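Local coordinates for adenosylmethionine-8-amino-7-oxononanoate aminotransferase (Methanocaldococcus jannaschii, PDB 6ZHK), which probably transfers the amino group of S-adenosyl-L-methionine to 7-keto-8-aminopelargonic acid with pyridoxal 5'-phosphate, giving 7,8-diaminopelargonic acid for biotin biosynthesis, at residues I128-R140 against A312-L324. Sequence-based numbering, arbitrary orientation. Where two conformers were deposited one is given.
Sequences IAIKMAYQYYVLR and ATLTTDEIYNQFL
Tyr136 meets the 317-321 helix through its hydroxyl and its ring: OH donates to Glu318 OE2, which lies near the ring plane with the carboxylate turned 80° to it. The 2.4 Å from Tyr136 OH to Glu318 OE2 is very short, so the exact length is doubtful. Over one ring face sits Ile319 CD1 in a CH-pi contact, less certain in detail because Ile319 has two conformers, while Gln322 CG approaches Tyr136 CD1 obliquely at 3.3 Å. A phenylalanine here has no hydroxyl to offer Glu318, whose carboxylate would probably be freer to turn. Alongside Tyr136, Leu139 CD1 stands over one face of the Phe323 ring, 3.9 Å from the centroid; the edge of that ring meets two oxygens, Phe323 CZ lying 3.5 Å from Met132 O and Phe323 CE2 3.6 Å from Gln135 OE1. The setting is the large domain of a fold-type I aminotransferase, where helix 122-140 packs on the seven-stranded mixed sheet and 311-315 is the strand antiparallel to its neighbours; the axes of 128-140 and 312-315 run 30° apart in direction and approach to 9.4 Å. There the extended Met132 chain brings SD to Thr315 CG2 (3.5 Å), and Thr313 CG2, anti to the backbone N, faces Ala129 CB while OG1 is hydrogen-bonded to Ala125 O. Farther out, Thr316 OG1 N-caps helix 317-321 by accepting from Ile319 N, Asp262 forms a salt bridge with Arg140, and Trp22 of the second subunit meets Phe323 edge-to-face.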
loop_
_atom_site.group_PDB
_atom_site.type_symbol
_atom_site.label_atom_id
_atom_site.label_comp_id
_atom_site.label_asym_id
_atom_site.label_seq_id
_atom_site.Cartn_x
_atom_site.Cartn_y
_atom_site.Cartn_z
ATOM N N ILE A 128 -5.030 8.380 3.148
ATOM C CA ILE A 128 -5.551 9.283 2.150
ATOM C C ILE A 128 -6.732 10.049 2.739
ATOM O O ILE A 128 -6.853 11.272 2.506
ATOM C CB ILE A 128 -5.962 8.492 0.882
ATOM C CG1 ILE A 128 -4.697 8.006 0.154
ATOM C CG2 ILE A 128 -6.862 9.342 -0.033
ATOM C CD1 ILE A 128 -5.032 6.869 -0.884
ATOM N N ALA A 129 -7.572 9.337 3.494
ATOM C CA ALA A 129 -8.680 9.982 4.188
ATOM C C ALA A 129 -8.119 11.074 5.118
ATOM O O ALA A 129 -8.660 12.172 5.202
ATOM C CB ALA A 129 -9.505 8.966 4.968
ATOM N N ILE A 130 -7.087 10.744 5.886
ATOM C CA ILE A 130 -6.481 11.708 6.807
ATOM C C ILE A 130 -6.072 12.956 6.012
ATOM O O ILE A 130 -6.317 14.076 6.464
ATOM C CB ILE A 130 -5.280 11.053 7.570
ATOM C CG1 ILE A 130 -5.773 10.128 8.680
ATOM C CG2 ILE A 130 -4.253 12.069 8.092
ATOM C CD1 ILE A 130 -4.610 9.234 9.228
ATOM N N LYS A 131 -5.367 12.759 4.887
ATOM C CA LYS A 131 -4.778 13.860 4.151
ATOM C C LYS A 131 -5.858 14.700 3.500
ATOM O O LYS A 131 -5.765 15.920 3.499
ATOM C CB LYS A 131 -3.712 13.413 3.157
ATOM C CG LYS A 131 -2.504 12.722 3.811
ATOM C CD LYS A 131 -1.524 12.241 2.766
ATOM C CE LYS A 131 -1.207 13.268 1.666
ATOM N NZ LYS A 131 -0.137 12.752 0.763
ATOM N N MET A 132 -6.934 14.054 3.024
ATOM C CA MET A 132 -8.035 14.776 2.413
ATOM C C MET A 132 -8.677 15.661 3.476
ATOM O O MET A 132 -8.971 16.816 3.174
ATOM C CB MET A 132 -9.082 13.755 1.901
ATOM C CG MET A 132 -8.639 13.068 0.621
ATOM S SD MET A 132 -9.886 11.827 0.285
ATOM C CE MET A 132 -9.438 11.327 -1.378
ATOM N N ALA A 133 -8.902 15.112 4.685
ATOM C CA ALA A 133 -9.615 15.813 5.748
ATOM C C ALA A 133 -8.764 17.015 6.173
ATOM O O ALA A 133 -9.238 18.126 6.193
ATOM C CB ALA A 133 -9.922 14.903 6.928
ATOM N N TYR A 134 -7.446 16.774 6.309
ATOM C CA TYR A 134 -6.530 17.812 6.762
ATOM C C TYR A 134 -6.521 18.938 5.728
ATOM O O TYR A 134 -6.638 20.148 6.074
ATOM C CB TYR A 134 -5.115 17.259 6.991
ATOM C CG TYR A 134 -4.180 18.377 7.452
ATOM C CD1 TYR A 134 -4.187 18.785 8.785
ATOM C CD2 TYR A 134 -3.366 19.072 6.552
ATOM C CE1 TYR A 134 -3.375 19.838 9.223
ATOM C CE2 TYR A 134 -2.598 20.139 6.971
ATOM C CZ TYR A 134 -2.587 20.506 8.300
ATOM O OH TYR A 134 -1.820 21.571 8.720
ATOM N N GLN A 135 -6.313 18.541 4.468
ATOM C CA GLN A 135 -6.133 19.557 3.433
ATOM C C GLN A 135 -7.450 20.226 3.076
ATOM O O GLN A 135 -7.461 21.421 2.756
ATOM C CB GLN A 135 -5.353 19.022 2.236
ATOM C CG GLN A 135 -5.130 20.122 1.195
ATOM C CD GLN A 135 -4.135 19.668 0.173
ATOM O OE1 GLN A 135 -3.889 18.470 0.003
ATOM N NE2 GLN A 135 -3.690 20.623 -0.632
ATOM N N TYR A 136 -8.567 19.505 3.238
ATOM C CA TYR A 136 -9.865 20.151 3.059
ATOM C C TYR A 136 -9.926 21.446 3.883
ATOM O O TYR A 136 -10.326 22.511 3.380
ATOM C CB TYR A 136 -10.978 19.219 3.510
ATOM C CG TYR A 136 -12.355 19.831 3.643
ATOM C CD1 TYR A 136 -13.170 20.078 2.526
ATOM C CD2 TYR A 136 -12.845 20.164 4.892
ATOM C CE1 TYR A 136 -14.479 20.582 2.674
ATOM C CE2 TYR A 136 -14.139 20.683 5.042
ATOM C CZ TYR A 136 -14.923 20.934 3.933
ATOM O OH TYR A 136 -16.213 21.401 4.112
ATOM N N TYR A 137 -9.604 21.354 5.176
ATOM C CA TYR A 137 -9.791 22.511 6.042
ATOM C C TYR A 137 -8.766 23.590 5.720
ATOM O O TYR A 137 -9.085 24.769 5.782
ATOM C CB TYR A 137 -9.705 22.144 7.527
ATOM C CG TYR A 137 -10.911 21.365 8.007
ATOM C CD1 TYR A 137 -12.152 21.984 8.121
ATOM C CD2 TYR A 137 -10.822 20.000 8.304
ATOM C CE1 TYR A 137 -13.274 21.293 8.579
ATOM C CE2 TYR A 137 -11.939 19.314 8.767
ATOM C CZ TYR A 137 -13.158 19.947 8.903
ATOM O OH TYR A 137 -14.239 19.223 9.338
ATOM N N VAL A 138 -7.538 23.202 5.338
ATOM C CA VAL A 138 -6.616 24.243 4.939
ATOM C C VAL A 138 -7.193 25.018 3.751
ATOM O O VAL A 138 -7.100 26.264 3.680
ATOM C CB VAL A 138 -5.282 23.602 4.529
ATOM C CG1 VAL A 138 -4.415 24.605 3.803
ATOM C CG2 VAL A 138 -4.575 22.989 5.731
ATOM N N LEU A 139 -7.733 24.304 2.768
ATOM C CA LEU A 139 -8.185 24.933 1.544
ATOM C C LEU A 139 -9.427 25.765 1.836
ATOM O O LEU A 139 -9.632 26.775 1.204
ATOM C CB LEU A 139 -8.526 23.854 0.490
ATOM C CG LEU A 139 -7.293 23.214 -0.169
ATOM C CD1 LEU A 139 -7.706 22.026 -1.018
ATOM C CD2 LEU A 139 -6.558 24.237 -1.027
ATOM N N ARG A 140 -10.238 25.307 2.764
ATOM C CA ARG A 140 -11.479 26.008 3.069
ATOM C C ARG A 140 -11.200 27.270 3.902
ATOM O O ARG A 140 -12.097 28.098 4.099
ATOM C CB ARG A 140 -12.398 25.115 3.897
ATOM C CG ARG A 140 -13.855 25.577 3.923
ATOM C CD ARG A 140 -14.670 24.576 4.732
ATOM N NE ARG A 140 -14.405 24.598 6.187
ATOM C CZ ARG A 140 -15.246 24.176 7.106
ATOM N NH1 ARG A 140 -14.945 24.317 8.374
ATOM N NH2 ARG A 140 -16.362 23.559 6.763
ATOM N N ALA A 312 -10.161 1.570 -1.383
ATOM C CA ALA A 312 -10.760 2.806 -1.898
ATOM C C ALA A 312 -11.122 3.748 -0.755
ATOM O O ALA A 312 -11.494 3.307 0.353
ATOM C CB ALA A 312 -12.031 2.428 -2.652
ATOM N N THR A 313 -11.002 5.055 -1.016
ATOM C CA THR A 313 -11.493 6.041 -0.069
ATOM C C THR A 313 -12.600 6.814 -0.785
ATOM O O THR A 313 -12.368 7.431 -1.809
ATOM C CB THR A 313 -10.339 7.008 0.286
ATOM O OG1 THR A 313 -9.228 6.216 0.744
ATOM C CG2 THR A 313 -10.752 8.024 1.328
ATOM N N LEU A 314 -13.818 6.729 -0.274
ATOM C CA LEU A 314 -14.918 7.416 -0.916
ATOM C C LEU A 314 -15.259 8.688 -0.114
ATOM O O LEU A 314 -15.262 8.658 1.115
ATOM C CB LEU A 314 -16.128 6.455 -0.894
ATOM C CG LEU A 314 -16.224 5.584 -2.131
ATOM C CD1 LEU A 314 -15.101 4.535 -2.203
ATOM C CD2 LEU A 314 -17.638 5.055 -2.365
ATOM N N THR A 315 -15.616 9.780 -0.811
ATOM C CA THR A 315 -15.924 11.051 -0.156
ATOM C C THR A 315 -17.179 11.683 -0.797
ATOM O O THR A 315 -17.691 11.208 -1.834
ATOM C CB THR A 315 -14.769 12.072 -0.251
ATOM O OG1 THR A 315 -14.777 12.598 -1.575
ATOM C CG2 THR A 315 -13.392 11.461 -0.098
ATOM N N THR A 316 -17.647 12.733 -0.129
ATOM C CA THR A 316 -18.731 13.608 -0.537
ATOM C C THR A 316 -18.202 14.549 -1.604
ATOM O O THR A 316 -16.989 14.695 -1.736
ATOM C CB THR A 316 -19.246 14.420 0.650
ATOM O OG1 THR A 316 -18.128 15.209 1.093
ATOM C CG2 THR A 316 -19.778 13.517 1.743
ATOM N N ASP A 317 -19.110 15.129 -2.397
ATOM C CA ASP A 317 -18.651 16.137 -3.340
ATOM C C ASP A 317 -18.122 17.366 -2.591
ATOM O O ASP A 317 -17.281 18.102 -3.134
ATOM C CB ASP A 317 -19.777 16.590 -4.281
ATOM C CG ASP A 317 -20.075 15.582 -5.388
ATOM O OD1 ASP A 317 -19.291 14.633 -5.590
ATOM O OD2 ASP A 317 -21.090 15.805 -6.056
ATOM N N GLU A 318 -18.656 17.592 -1.378
ATOM C CA GLU A 318 -18.246 18.764 -0.608
ATOM C C GLU A 318 -16.726 18.712 -0.382
ATOM O O GLU A 318 -16.009 19.679 -0.593
ATOM C CB GLU A 318 -19.039 18.854 0.701
ATOM C CG GLU A 318 -18.473 19.839 1.737
ATOM C CD GLU A 318 -18.360 21.346 1.466
ATOM O OE1 GLU A 318 -19.079 21.839 0.536
ATOM O OE2 GLU A 318 -17.532 22.064 2.180
ATOM N N ILE A 319 -16.242 17.539 -0.027
ATOM C CA ILE A 319 -14.816 17.418 0.236
ATOM C C ILE A 319 -14.032 17.570 -1.066
ATOM O O ILE A 319 -13.075 18.336 -1.123
ATOM C CB ILE A 319 -14.516 16.109 0.973
ATOM C CG1 ILE A 319 -15.059 16.164 2.412
ATOM C CG2 ILE A 319 -13.005 15.744 0.893
ATOM C CD1 ILE A 319 -14.547 17.281 3.279
ATOM N N TYR A 320 -14.443 16.824 -2.096
ATOM C CA TYR A 320 -13.778 16.802 -3.377
ATOM C C TYR A 320 -13.684 18.233 -3.949
ATOM O O TYR A 320 -12.689 18.640 -4.552
ATOM C CB TYR A 320 -14.596 15.864 -4.282
ATOM C CG TYR A 320 -14.299 15.854 -5.767
ATOM C CD1 TYR A 320 -14.831 16.819 -6.626
ATOM C CD2 TYR A 320 -13.545 14.817 -6.337
ATOM C CE1 TYR A 320 -14.583 16.781 -8.003
ATOM C CE2 TYR A 320 -13.328 14.741 -7.710
ATOM C CZ TYR A 320 -13.855 15.726 -8.540
ATOM O OH TYR A 320 -13.690 15.621 -9.877
ATOM N N ASN A 321 -14.763 18.995 -3.794
ATOM C CA ASN A 321 -14.817 20.271 -4.501
ATOM C C ASN A 321 -13.801 21.288 -3.999
ATOM O O ASN A 321 -13.459 22.188 -4.764
ATOM C CB ASN A 321 -16.194 20.929 -4.356
ATOM C CG ASN A 321 -17.256 20.259 -5.201
ATOM O OD1 ASN A 321 -16.945 19.547 -6.140
ATOM N ND2 ASN A 321 -18.531 20.402 -4.836
ATOM N N GLN A 322 -13.360 21.197 -2.730
ATOM C CA GLN A 322 -12.372 22.107 -2.191
ATOM C C GLN A 322 -11.071 21.995 -2.969
ATOM O O GLN A 322 -10.308 22.947 -2.969
ATOM C CB GLN A 322 -12.013 21.839 -0.714
ATOM C CG GLN A 322 -12.885 22.543 0.306
ATOM C CD GLN A 322 -13.081 24.044 0.162
ATOM O OE1 GLN A 322 -12.169 24.801 -0.159
ATOM N NE2 GLN A 322 -14.308 24.476 0.344
ATOM N N PHE A 323 -10.812 20.856 -3.648
ATOM C CA PHE A 323 -9.516 20.663 -4.303
ATOM C C PHE A 323 -9.552 21.047 -5.788
ATOM O O PHE A 323 -8.569 20.853 -6.527
ATOM C CB PHE A 323 -9.075 19.198 -4.202
ATOM C CG PHE A 323 -8.863 18.734 -2.786
ATOM C CD1 PHE A 323 -9.935 18.442 -1.959
ATOM C CD2 PHE A 323 -7.570 18.580 -2.295
ATOM C CE1 PHE A 323 -9.693 17.988 -0.660
ATOM C CE2 PHE A 323 -7.323 18.160 -0.980
ATOM C CZ PHE A 323 -8.387 17.867 -0.143
ATOM N N LEU A 324 -10.666 21.646 -6.210
ATOM C CA LEU A 324 -10.814 22.143 -7.584
ATOM C C LEU A 324 -10.237 23.550 -7.689
ATOM O O LEU A 324 -10.501 24.401 -6.818
ATOM C CB LEU A 324 -12.322 22.179 -7.911
ATOM C CG LEU A 324 -12.982 20.817 -7.960
ATOM C CD1 LEU A 324 -14.510 20.929 -8.188
ATOM C CD2 LEU A 324 -12.353 19.948 -9.036
#